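Local atomic coordinates of amidohydrolase (Staphylococcus aureus, PDB entry 3NUR), a protein that probably hydrolyses carbon-nitrogen bonds of the linear amide type with the help of a bound metal ion, its substrate being unknown. Residues 26-31 against 188-193; 91-96 against 158-163; 168-173 against 229-234; 174-179 against 242-247. All coordinates share one frame; numbering follows the deposited sequence.

Interaction 1. Residues 26-31 against 188-193; sequences TFEEHY and PIYLHP. With CA (calcium ion), chain B.
E28 and Y190 meet at their polar ends: OE2 of E28 lies 2.6 Å from Y190 OH, at most a weak hydrogen bond, since T289 OG1 also pairs with that hydroxyl and S291 OG with OE2. Carboxylate and ring planes are 85° apart. This is the packed side, where Y190 CE1 reaches F27 O at 3.5 Å and F27 CB at 4.1 Å. CG of E28 is anti to the backbone N (chi1 -163°) and the chain stays extended, carrying the other oxygen, OE1, to the calcium ion. H30 NE2 and H192 NE2 each bind the calcium at 2.3 Å, and D316 adds a further ligand. E28, E29 and H30 thus form an E-x-H sequence on the first barrel strand, where many amidohydrolase-superfamily TIM barrels carry H-x-H. The two imidazoles arrive from opposite directions, NE2 of H30 3.4 Å from NE2 of H192, with planes at 86°; sharing one metal explains their closeness. H192 ND1 donates to P193 O (2.7 Å), in the carbonyl plane and on a lone pair, which fixes the ring's rotation and leaves NE2 for the metal. On the looser, hydrated side of the calcium, protein ligands give way to water 1 and water 2.

Interaction 2. Residues 91-96 against 158-163; sequences VLSYGN and GALIMG
S93, Y94 and G95 pack against L160 and M162 inside a TIM barrel, in a side-chain contact between two strands that share no direct hydrogen bond. In chain order strand 129-131 falls between strands 87-94 and 159-162, and the geometry agrees with that spacing: the axes of segments 91-94 and 159-162 approach to 7.4 Å, too far for backbone pairing, at 35° between their N-to-C directions. Instead, inward-pointing side chains fill the gap. S93 CB lies 3.6 Å from L160 CB, and S93 OG is 3.4 Å from L160 CD1. With chi1 at 59°, that hydroxyl stands between its own backbone N and carbonyl carbon; it also makes a weak hydrogen bond to E29 O, so the polar atom is held from the neighbouring first strand while its flank rests on leucine. L160 touches Y190 and H192 as well, and its side chain is about 6 Å from the calcium ion, so the contact borders the metal site. Water 3 bridges the backbones, donating to L160 O at 2.9 Å and accepting weakly from Y94 N. The Y94 ring itself leads away from this contact, its OH being bonded by Q37 and I33. Further along, M162, a selenomethionine, takes over: its chain folds back at chi3 (25°), with SE 3.7 Å from Y94 O and 3.5 Å from G95 O, and CE 3.7 Å from that same G95 O.

Interaction 3. Residues 168-173 against 229-234; sequences GFLDQD and GIHAIH
F169 sits between H231 and H234, its CD1 over one face of the H231 ring, 3.3 Å from H231 CG, and its CD2 over the centre of the H234 ring, 3.5 Å from H234 NE2. Both ring pairs are oblique, with planes at 39° and 47°. H231 CA adds a CH-pi contact over a face of F169, 4.1 Å from the centroid. Two hydrogen bonds lock the histidines. L170 N donates almost straight to H231 NE2 (2.9 Å, 172°), though from a position tilted out of the imidazole plane, so this nitrogen acts as acceptor. H234 ND1 donates to D171 OD2 at 2.8 Å, the oxygen lying in the imidazole plane but being met from above the plane of its own carboxylate. D171 CG stands between its backbone N and carbonyl carbon, which carries OD2 to H234. Behind this first shell, a type I turn from F169 to Q172 presents F169, L170 and D171 together, and Q172 NE2 steadies it by bonding F169 O. An aromatic cluster with a histidine-carboxylate bond therefore fastens the beta-alpha loop that follows strand 159-162 to helix 223-237 of the TIM barrel.

Interaction 4. Residues 174-179 against 242-247; sequences KYDIIF and DRYPKL
D176, whose CG lies trans to the backbone N, sends its carboxylate out to two partners, OD1 to R243 and OD2 to Y244. R243 NE donates to D176 OD1 at 2.9 Å and 151°, approaching on the syn side and 26° out of the carboxylate plane; NH2 reaches the same OD1 only weakly. Carboxylate and guanidinium are inclined by 41°, consistent with a salt bridge through one oxygen. Water 4 reinforces it, donating to D176 OD1 at 2.6 Å and accepting weakly from R243 NH2, while R243 NH1 is bonded to S238 O. Y244 OH donates to D176 OD2; the refined 2.4 Å is very short, so its exact length is doubtful. D176 CG lies at the edge of the tyrosine ring, in its plane. R243 CB stands over the centre of one face of that ring, and the backbone C of F179 over the opposite face, so the Y244 ring is sandwiched between its own neighbour and the helix, which probably limits its tilt. Nearer the backbone of Y244, F179 CB meets Y244 CD2 at 4.1 Å, and L247 CD2 touches the edge of the F179 ring, 3.9 Å from CD1. A type I turn from Y244 to L247 brings both residues to the same helix. The arrangement joins two parts of a TIM barrel's outer layer: helix 176-185 and the turn from helix 240-243 towards strand 249-251.

Overall arrangement
From the N terminus, residues 26-31 open interaction 1, which closes only at 188-193; interaction 2 opens at 91-96 and closes at 158-163, wholly within that span. Just after it closes, 168-173 and 174-179 open interactions 3 and 4 before interaction 1 is complete, so both cross it, ending at 229-234 and 242-247 and crossing each other too. Interactions 1 and 2, with centres 5 Å apart, tie strands across the barrel interior around the metal, and Y190 probably bonds the backbone of strand 159-162. Interactions 3 and 4 join outer helices and loops; L191 packs on H231, and I189 on F179, linking barrel to shell.

Interaction 1. Residues 26-31 against 188-193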
# COMPACT_ATOMS: atom_id res chain seq x y z
N THR A 26 -10.57 -3.38 -5.22
CA THR A 26 -10.03 -3.13 -3.87
C THR A 26 -8.49 -3.28 -3.90
O THR A 26 -7.96 -4.24 -4.49
CB THR A 26 -10.78 -3.92 -2.79
OG1 THR A 26 -10.76 -5.29 -3.13
CG2 THR A 26 -12.24 -3.45 -2.58
N PHE A 27 -7.79 -2.32 -3.29
CA PHE A 27 -6.34 -2.20 -3.43
C PHE A 27 -5.40 -2.71 -2.33
O PHE A 27 -4.18 -2.77 -2.56
CB PHE A 27 -5.99 -0.76 -3.81
CG PHE A 27 -6.21 -0.45 -5.27
CD1 PHE A 27 -5.14 -0.47 -6.17
CD2 PHE A 27 -7.48 -0.13 -5.75
CE1 PHE A 27 -5.34 -0.20 -7.52
CE2 PHE A 27 -7.67 0.18 -7.11
CZ PHE A 27 -6.60 0.15 -7.98
N GLU A 28 -5.93 -3.02 -1.14
CA GLU A 28 -5.06 -3.48 -0.05
C GLU A 28 -5.63 -4.77 0.47
O GLU A 28 -6.33 -4.78 1.47
CB GLU A 28 -4.95 -2.40 1.06
CG GLU A 28 -3.76 -2.64 1.98
CD GLU A 28 -3.77 -1.75 3.21
OE1 GLU A 28 -3.81 -2.29 4.33
OE2 GLU A 28 -3.80 -0.50 3.05
N GLU A 29 -5.44 -5.85 -0.30
CA GLU A 29 -6.04 -7.15 -0.00
C GLU A 29 -4.89 -8.14 0.05
O GLU A 29 -4.07 -8.17 -0.88
CB GLU A 29 -7.06 -7.48 -1.12
CG GLU A 29 -7.94 -6.26 -1.49
CD GLU A 29 -8.61 -5.49 -0.36
OE1 GLU A 29 -9.17 -6.14 0.56
OE2 GLU A 29 -8.58 -4.24 -0.38
N HIS A 30 -4.80 -8.89 1.16
CA HIS A 30 -3.63 -9.70 1.44
C HIS A 30 -3.75 -11.19 1.32
O HIS A 30 -4.81 -11.77 1.56
CB HIS A 30 -3.09 -9.34 2.84
CG HIS A 30 -2.81 -7.88 3.01
ND1 HIS A 30 -1.77 -7.25 2.33
CD2 HIS A 30 -3.42 -6.96 3.80
CE1 HIS A 30 -1.79 -5.98 2.71
NE2 HIS A 30 -2.77 -5.76 3.60
N TYR A 31 -2.60 -11.81 1.06
CA TYR A 31 -2.47 -13.25 1.05
C TYR A 31 -1.15 -13.63 1.71
O TYR A 31 -0.23 -12.83 1.73
CB TYR A 31 -2.54 -13.82 -0.40
CG TYR A 31 -1.26 -13.63 -1.18
CD1 TYR A 31 -0.96 -12.41 -1.78
CD2 TYR A 31 -0.28 -14.63 -1.22
CE1 TYR A 31 0.24 -12.21 -2.45
CE2 TYR A 31 0.93 -14.44 -1.87
CZ TYR A 31 1.19 -13.22 -2.48
OH TYR A 31 2.37 -12.99 -3.13
N PRO A 188 2.23 1.61 -10.16
CA PRO A 188 2.41 2.26 -8.86
C PRO A 188 3.09 1.36 -7.81
O PRO A 188 3.20 0.14 -7.98
CB PRO A 188 0.97 2.57 -8.44
CG PRO A 188 0.18 1.41 -8.98
CD PRO A 188 0.86 1.05 -10.29
N ILE A 189 3.53 1.98 -6.71
CA ILE A 189 4.08 1.28 -5.55
C ILE A 189 3.15 1.62 -4.37
O ILE A 189 2.95 2.79 -4.07
CB ILE A 189 5.55 1.68 -5.22
CG1 ILE A 189 6.55 1.27 -6.34
CG2 ILE A 189 5.98 1.11 -3.88
CD1 ILE A 189 7.91 1.93 -6.20
N TYR A 190 2.61 0.60 -3.71
CA TYR A 190 1.79 0.78 -2.51
C TYR A 190 2.76 0.68 -1.33
O TYR A 190 3.46 -0.32 -1.20
CB TYR A 190 0.73 -0.36 -2.41
CG TYR A 190 -0.48 -0.04 -1.55
CD1 TYR A 190 -1.77 -0.08 -2.07
CD2 TYR A 190 -0.34 0.25 -0.19
CE1 TYR A 190 -2.89 0.21 -1.29
CE2 TYR A 190 -1.46 0.52 0.61
CZ TYR A 190 -2.73 0.50 0.06
OH TYR A 190 -3.83 0.82 0.81
N LEU A 191 2.86 1.75 -0.50
CA LEU A 191 3.76 1.77 0.67
C LEU A 191 2.89 1.49 1.90
O LEU A 191 2.02 2.29 2.24
CB LEU A 191 4.45 3.14 0.79
CG LEU A 191 5.61 3.26 1.79
CD1 LEU A 191 6.82 2.39 1.37
CD2 LEU A 191 6.06 4.73 1.90
N HIS A 192 3.10 0.33 2.52
CA HIS A 192 2.29 -0.22 3.61
C HIS A 192 3.06 -0.23 4.95
O HIS A 192 4.27 -0.43 4.94
CB HIS A 192 1.91 -1.67 3.22
CG HIS A 192 0.93 -2.38 4.11
ND1 HIS A 192 1.30 -2.85 5.35
CD2 HIS A 192 -0.37 -2.70 3.89
CE1 HIS A 192 0.21 -3.39 5.87
NE2 HIS A 192 -0.81 -3.33 5.03
N PRO A 193 2.36 -0.13 6.10
CA PRO A 193 3.08 -0.16 7.38
C PRO A 193 3.65 -1.55 7.74
O PRO A 193 3.24 -2.57 7.19
CB PRO A 193 2.03 0.27 8.39
CG PRO A 193 0.71 -0.08 7.76
CD PRO A 193 0.93 0.21 6.30
CA CA B . -3.02 -4.09 5.22
O HOH W 1 -3.36 -2.89 7.01
O HOH W 2 -2.09 -5.50 6.72

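Interaction 2. Residues 91-96 against 158-163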
# COMPACT_ATOMS: atom_id res chain seq x y z
N VAL A 91 -6.81 -6.58 -5.62
CA VAL A 91 -5.40 -6.40 -6.03
C VAL A 91 -4.65 -7.06 -4.87
O VAL A 91 -4.74 -6.61 -3.71
CB VAL A 91 -5.00 -4.92 -6.26
CG1 VAL A 91 -3.55 -4.83 -6.72
CG2 VAL A 91 -5.91 -4.23 -7.27
N LEU A 92 -3.99 -8.20 -5.15
CA LEU A 92 -3.39 -9.01 -4.10
C LEU A 92 -1.92 -8.70 -3.80
O LEU A 92 -1.11 -8.55 -4.72
CB LEU A 92 -3.57 -10.52 -4.43
CG LEU A 92 -5.00 -11.09 -4.45
CD1 LEU A 92 -5.01 -12.57 -4.85
CD2 LEU A 92 -5.67 -10.95 -3.12
N SER A 93 -1.58 -8.62 -2.49
CA SER A 93 -0.23 -8.35 -1.99
C SER A 93 0.08 -9.24 -0.79
O SER A 93 -0.85 -9.65 -0.11
CB SER A 93 -0.12 -6.90 -1.55
OG SER A 93 -1.08 -6.62 -0.55
N TYR A 94 1.37 -9.55 -0.53
CA TYR A 94 1.74 -10.39 0.61
C TYR A 94 1.39 -9.71 1.94
O TYR A 94 1.60 -8.50 2.08
CB TYR A 94 3.22 -10.80 0.57
CG TYR A 94 3.45 -12.16 1.20
CD1 TYR A 94 3.55 -13.30 0.41
CD2 TYR A 94 3.55 -12.30 2.58
CE1 TYR A 94 3.71 -14.57 0.99
CE2 TYR A 94 3.74 -13.55 3.17
CZ TYR A 94 3.80 -14.69 2.37
OH TYR A 94 3.99 -15.91 2.95
N GLY A 95 0.82 -10.47 2.87
CA GLY A 95 0.40 -9.99 4.18
C GLY A 95 1.46 -10.12 5.26
O GLY A 95 2.64 -9.86 5.01
N ASN A 96 1.03 -10.47 6.47
CA ASN A 96 1.92 -10.56 7.64
C ASN A 96 3.09 -11.49 7.42
O ASN A 96 2.92 -12.56 6.84
CB ASN A 96 1.14 -11.01 8.87
CG ASN A 96 0.01 -10.09 9.25
OD1 ASN A 96 -0.02 -8.90 8.88
ND2 ASN A 96 -0.94 -10.62 10.01
N GLY A 158 1.82 -3.59 -10.29
CA GLY A 158 2.53 -2.73 -9.35
C GLY A 158 3.24 -3.55 -8.31
O GLY A 158 3.45 -4.76 -8.48
N ALA A 159 3.61 -2.92 -7.20
CA ALA A 159 4.26 -3.61 -6.10
C ALA A 159 3.70 -3.05 -4.82
O ALA A 159 3.30 -1.88 -4.79
CB ALA A 159 5.77 -3.36 -6.13
N LEU A 160 3.66 -3.87 -3.77
CA LEU A 160 3.30 -3.36 -2.45
C LEU A 160 4.53 -3.64 -1.59
O LEU A 160 5.01 -4.78 -1.57
CB LEU A 160 2.04 -4.01 -1.86
CG LEU A 160 1.64 -3.54 -0.42
CD1 LEU A 160 0.12 -3.48 -0.27
CD2 LEU A 160 2.25 -4.46 0.65
N ILE A 161 5.03 -2.61 -0.88
CA ILE A 161 6.23 -2.69 -0.03
C ILE A 161 5.82 -2.42 1.40
O ILE A 161 5.20 -1.39 1.69
CB ILE A 161 7.33 -1.66 -0.46
CG1 ILE A 161 7.85 -1.97 -1.89
CG2 ILE A 161 8.50 -1.63 0.60
CD1 ILE A 161 8.81 -0.93 -2.46
N MSE A 162 6.16 -3.35 2.30
CA MSE A 162 5.84 -3.20 3.71
C MSE A 162 7.04 -2.70 4.48
O MSE A 162 8.13 -3.26 4.38
CB MSE A 162 5.35 -4.53 4.29
CG MSE A 162 3.84 -4.69 4.17
SE MSE A 162 3.24 -6.46 4.65
CE MSE A 162 4.77 -7.02 5.87
N GLY A 163 6.81 -1.68 5.29
CA GLY A 163 7.83 -1.13 6.17
C GLY A 163 8.97 -0.47 5.44
O GLY A 163 8.76 0.30 4.49
O HOH W 3 3.65 -7.38 -1.56

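Interaction 3. Residues 168-173 against 229-234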
# COMPACT_ATOMS: atom_id res chain seq x y z
N GLY A 168 17.13 1.65 7.05
CA GLY A 168 16.33 2.87 7.06
C GLY A 168 15.33 3.02 5.94
O GLY A 168 14.92 2.05 5.30
N PHE A 169 14.90 4.27 5.72
CA PHE A 169 13.89 4.60 4.72
C PHE A 169 14.42 4.48 3.31
O PHE A 169 15.63 4.53 3.07
CB PHE A 169 13.32 6.01 5.00
CG PHE A 169 12.54 6.13 6.29
CD1 PHE A 169 11.48 5.26 6.57
CD2 PHE A 169 12.80 7.15 7.18
CE1 PHE A 169 10.72 5.40 7.74
CE2 PHE A 169 12.04 7.31 8.35
CZ PHE A 169 11.00 6.43 8.62
N LEU A 170 13.48 4.33 2.37
CA LEU A 170 13.78 4.14 0.95
C LEU A 170 14.15 5.41 0.15
O LEU A 170 14.27 5.35 -1.08
CB LEU A 170 12.71 3.25 0.27
CG LEU A 170 12.37 1.90 0.98
CD1 LEU A 170 11.12 1.24 0.39
CD2 LEU A 170 13.54 0.90 0.93
N ASP A 171 14.36 6.56 0.85
CA ASP A 171 14.84 7.79 0.19
C ASP A 171 16.36 7.73 -0.06
O ASP A 171 16.91 8.59 -0.77
CB ASP A 171 14.47 9.07 0.97
CG ASP A 171 15.00 9.16 2.39
OD1 ASP A 171 15.20 8.08 3.02
OD2 ASP A 171 15.13 10.29 2.90
N GLN A 172 17.03 6.74 0.54
CA GLN A 172 18.49 6.56 0.38
C GLN A 172 18.84 6.27 -1.08
O GLN A 172 18.07 5.62 -1.78
CB GLN A 172 18.99 5.43 1.28
CG GLN A 172 18.92 5.75 2.76
CD GLN A 172 19.29 4.54 3.58
OE1 GLN A 172 20.45 4.15 3.65
NE2 GLN A 172 18.29 3.87 4.16
N ASP A 173 19.98 6.79 -1.54
CA ASP A 173 20.41 6.63 -2.94
C ASP A 173 20.35 5.21 -3.49
O ASP A 173 19.91 5.02 -4.63
CB ASP A 173 21.82 7.21 -3.16
CG ASP A 173 21.94 8.72 -3.02
OD1 ASP A 173 20.95 9.42 -3.31
OD2 ASP A 173 23.04 9.19 -2.66
N GLY A 229 3.70 7.28 7.18
CA GLY A 229 3.47 8.66 6.73
C GLY A 229 4.80 9.39 6.65
O GLY A 229 5.08 10.10 5.67
N ILE A 230 5.65 9.21 7.68
CA ILE A 230 6.98 9.84 7.72
C ILE A 230 7.82 9.31 6.55
O ILE A 230 8.49 10.10 5.86
CB ILE A 230 7.62 9.66 9.13
CG1 ILE A 230 6.85 10.53 10.17
CG2 ILE A 230 9.14 9.96 9.14
CD1 ILE A 230 7.23 10.29 11.67
N HIS A 231 7.76 8.00 6.29
CA HIS A 231 8.46 7.34 5.20
C HIS A 231 8.02 7.95 3.85
O HIS A 231 8.86 8.34 3.06
CB HIS A 231 8.16 5.83 5.21
CG HIS A 231 9.09 5.01 4.36
ND1 HIS A 231 9.06 3.63 4.42
CD2 HIS A 231 10.08 5.38 3.50
CE1 HIS A 231 10.01 3.21 3.59
NE2 HIS A 231 10.63 4.23 2.99
N ALA A 232 6.70 8.09 3.63
CA ALA A 232 6.22 8.68 2.38
C ALA A 232 6.74 10.13 2.23
O ALA A 232 7.13 10.50 1.13
CB ALA A 232 4.70 8.64 2.31
N ILE A 233 6.77 10.93 3.32
CA ILE A 233 7.29 12.31 3.28
C ILE A 233 8.77 12.31 2.90
O ILE A 233 9.17 13.13 2.10
CB ILE A 233 6.98 13.09 4.59
CG1 ILE A 233 5.44 13.26 4.74
CG2 ILE A 233 7.66 14.47 4.56
CD1 ILE A 233 5.01 13.46 6.24
N HIS A 234 9.57 11.37 3.45
CA HIS A 234 10.99 11.25 3.08
C HIS A 234 11.13 11.11 1.56
O HIS A 234 12.00 11.73 0.95
CB HIS A 234 11.60 10.00 3.74
CG HIS A 234 12.23 10.25 5.06
ND1 HIS A 234 13.61 10.29 5.21
CD2 HIS A 234 11.65 10.44 6.28
CE1 HIS A 234 13.83 10.51 6.50
NE2 HIS A 234 12.68 10.62 7.18

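Interaction 4. Residues 174-179 against 242-247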
# COMPACT_ATOMS: atom_id res chain seq x y z
N LYS A 174 20.77 4.20 -2.70
CA LYS A 174 20.81 2.79 -3.11
C LYS A 174 19.45 2.21 -3.53
O LYS A 174 19.43 1.21 -4.26
CB LYS A 174 21.49 1.92 -2.03
CG LYS A 174 20.74 1.91 -0.69
CD LYS A 174 21.41 1.16 0.45
CE LYS A 174 21.35 -0.33 0.31
NZ LYS A 174 21.69 -1.03 1.57
N TYR A 175 18.32 2.83 -3.08
CA TYR A 175 16.97 2.37 -3.39
C TYR A 175 16.34 3.10 -4.57
O TYR A 175 15.29 2.68 -5.04
CB TYR A 175 16.06 2.40 -2.13
CG TYR A 175 16.68 1.65 -0.97
CD1 TYR A 175 16.80 0.27 -1.00
CD2 TYR A 175 17.18 2.33 0.13
CE1 TYR A 175 17.44 -0.42 0.03
CE2 TYR A 175 17.79 1.65 1.18
CZ TYR A 175 17.93 0.27 1.12
OH TYR A 175 18.56 -0.40 2.15
N ASP A 176 17.02 4.13 -5.11
CA ASP A 176 16.52 4.91 -6.24
C ASP A 176 16.06 4.01 -7.42
O ASP A 176 15.01 4.26 -8.00
CB ASP A 176 17.58 5.91 -6.72
CG ASP A 176 17.04 6.85 -7.78
OD1 ASP A 176 16.43 7.87 -7.41
OD2 ASP A 176 17.19 6.54 -8.96
N ILE A 177 16.82 2.93 -7.70
CA ILE A 177 16.54 1.97 -8.78
C ILE A 177 15.13 1.36 -8.73
O ILE A 177 14.56 1.07 -9.79
CB ILE A 177 17.66 0.88 -8.84
CG1 ILE A 177 17.60 0.03 -10.14
CG2 ILE A 177 17.70 -0.01 -7.59
CD1 ILE A 177 17.75 0.83 -11.45
N ILE A 178 14.56 1.20 -7.53
CA ILE A 178 13.22 0.63 -7.36
C ILE A 178 12.17 1.59 -7.94
O ILE A 178 11.28 1.16 -8.68
CB ILE A 178 12.95 0.23 -5.87
CG1 ILE A 178 13.94 -0.90 -5.42
CG2 ILE A 178 11.47 -0.19 -5.67
CD1 ILE A 178 14.01 -1.17 -3.86
N PHE A 179 12.29 2.90 -7.60
CA PHE A 179 11.38 3.95 -8.07
C PHE A 179 11.54 4.19 -9.56
O PHE A 179 10.54 4.38 -10.24
CB PHE A 179 11.56 5.23 -7.24
CG PHE A 179 11.37 4.93 -5.77
CD1 PHE A 179 10.08 4.81 -5.23
CD2 PHE A 179 12.46 4.70 -4.94
CE1 PHE A 179 9.90 4.47 -3.88
CE2 PHE A 179 12.27 4.36 -3.59
CZ PHE A 179 11.00 4.23 -3.08
N ASP A 242 10.48 14.41 -8.64
CA ASP A 242 11.06 15.37 -9.58
C ASP A 242 11.89 14.56 -10.58
O ASP A 242 11.81 14.84 -11.78
CB ASP A 242 11.91 16.41 -8.85
CG ASP A 242 11.09 17.51 -8.19
OD1 ASP A 242 9.86 17.53 -8.38
OD2 ASP A 242 11.68 18.32 -7.45
N ARG A 243 12.64 13.53 -10.10
CA ARG A 243 13.42 12.62 -10.94
C ARG A 243 12.49 11.75 -11.78
O ARG A 243 12.77 11.52 -12.97
CB ARG A 243 14.33 11.71 -10.07
CG ARG A 243 15.58 12.41 -9.58
CD ARG A 243 16.62 11.47 -8.97
NE ARG A 243 16.18 10.77 -7.76
CZ ARG A 243 16.01 11.33 -6.56
NH1 ARG A 243 16.16 12.64 -6.40
NH2 ARG A 243 15.64 10.60 -5.52
N TYR A 244 11.39 11.24 -11.16
CA TYR A 244 10.41 10.33 -11.79
C TYR A 244 9.00 10.95 -11.71
O TYR A 244 8.17 10.52 -10.90
CB TYR A 244 10.50 8.92 -11.14
CG TYR A 244 11.93 8.45 -11.06
CD1 TYR A 244 12.71 8.32 -12.21
CD2 TYR A 244 12.55 8.24 -9.83
CE1 TYR A 244 14.06 7.98 -12.14
CE2 TYR A 244 13.89 7.86 -9.75
CZ TYR A 244 14.64 7.73 -10.91
OH TYR A 244 15.95 7.38 -10.84
N PRO A 245 8.74 12.01 -12.52
CA PRO A 245 7.46 12.74 -12.41
C PRO A 245 6.19 11.99 -12.78
O PRO A 245 5.11 12.44 -12.42
CB PRO A 245 7.68 13.98 -13.29
CG PRO A 245 8.69 13.56 -14.29
CD PRO A 245 9.63 12.68 -13.50
N LYS A 246 6.32 10.85 -13.49
CA LYS A 246 5.15 10.05 -13.86
C LYS A 246 4.84 8.98 -12.82
O LYS A 246 3.85 8.28 -12.94
CB LYS A 246 5.35 9.41 -15.25
CG LYS A 246 5.40 10.43 -16.39
CD LYS A 246 5.45 9.77 -17.78
CE LYS A 246 6.80 9.21 -18.18
NZ LYS A 246 6.97 7.78 -17.79
N LEU A 247 5.72 8.82 -11.82
CA LEU A 247 5.54 7.83 -10.77
C LEU A 247 4.35 8.15 -9.86
O LEU A 247 4.20 9.29 -9.44
CB LEU A 247 6.82 7.71 -9.89
CG LEU A 247 6.76 6.72 -8.69
CD1 LEU A 247 6.60 5.28 -9.14
CD2 LEU A 247 7.94 6.89 -7.77
O HOH W 4 16.44 8.22 -4.88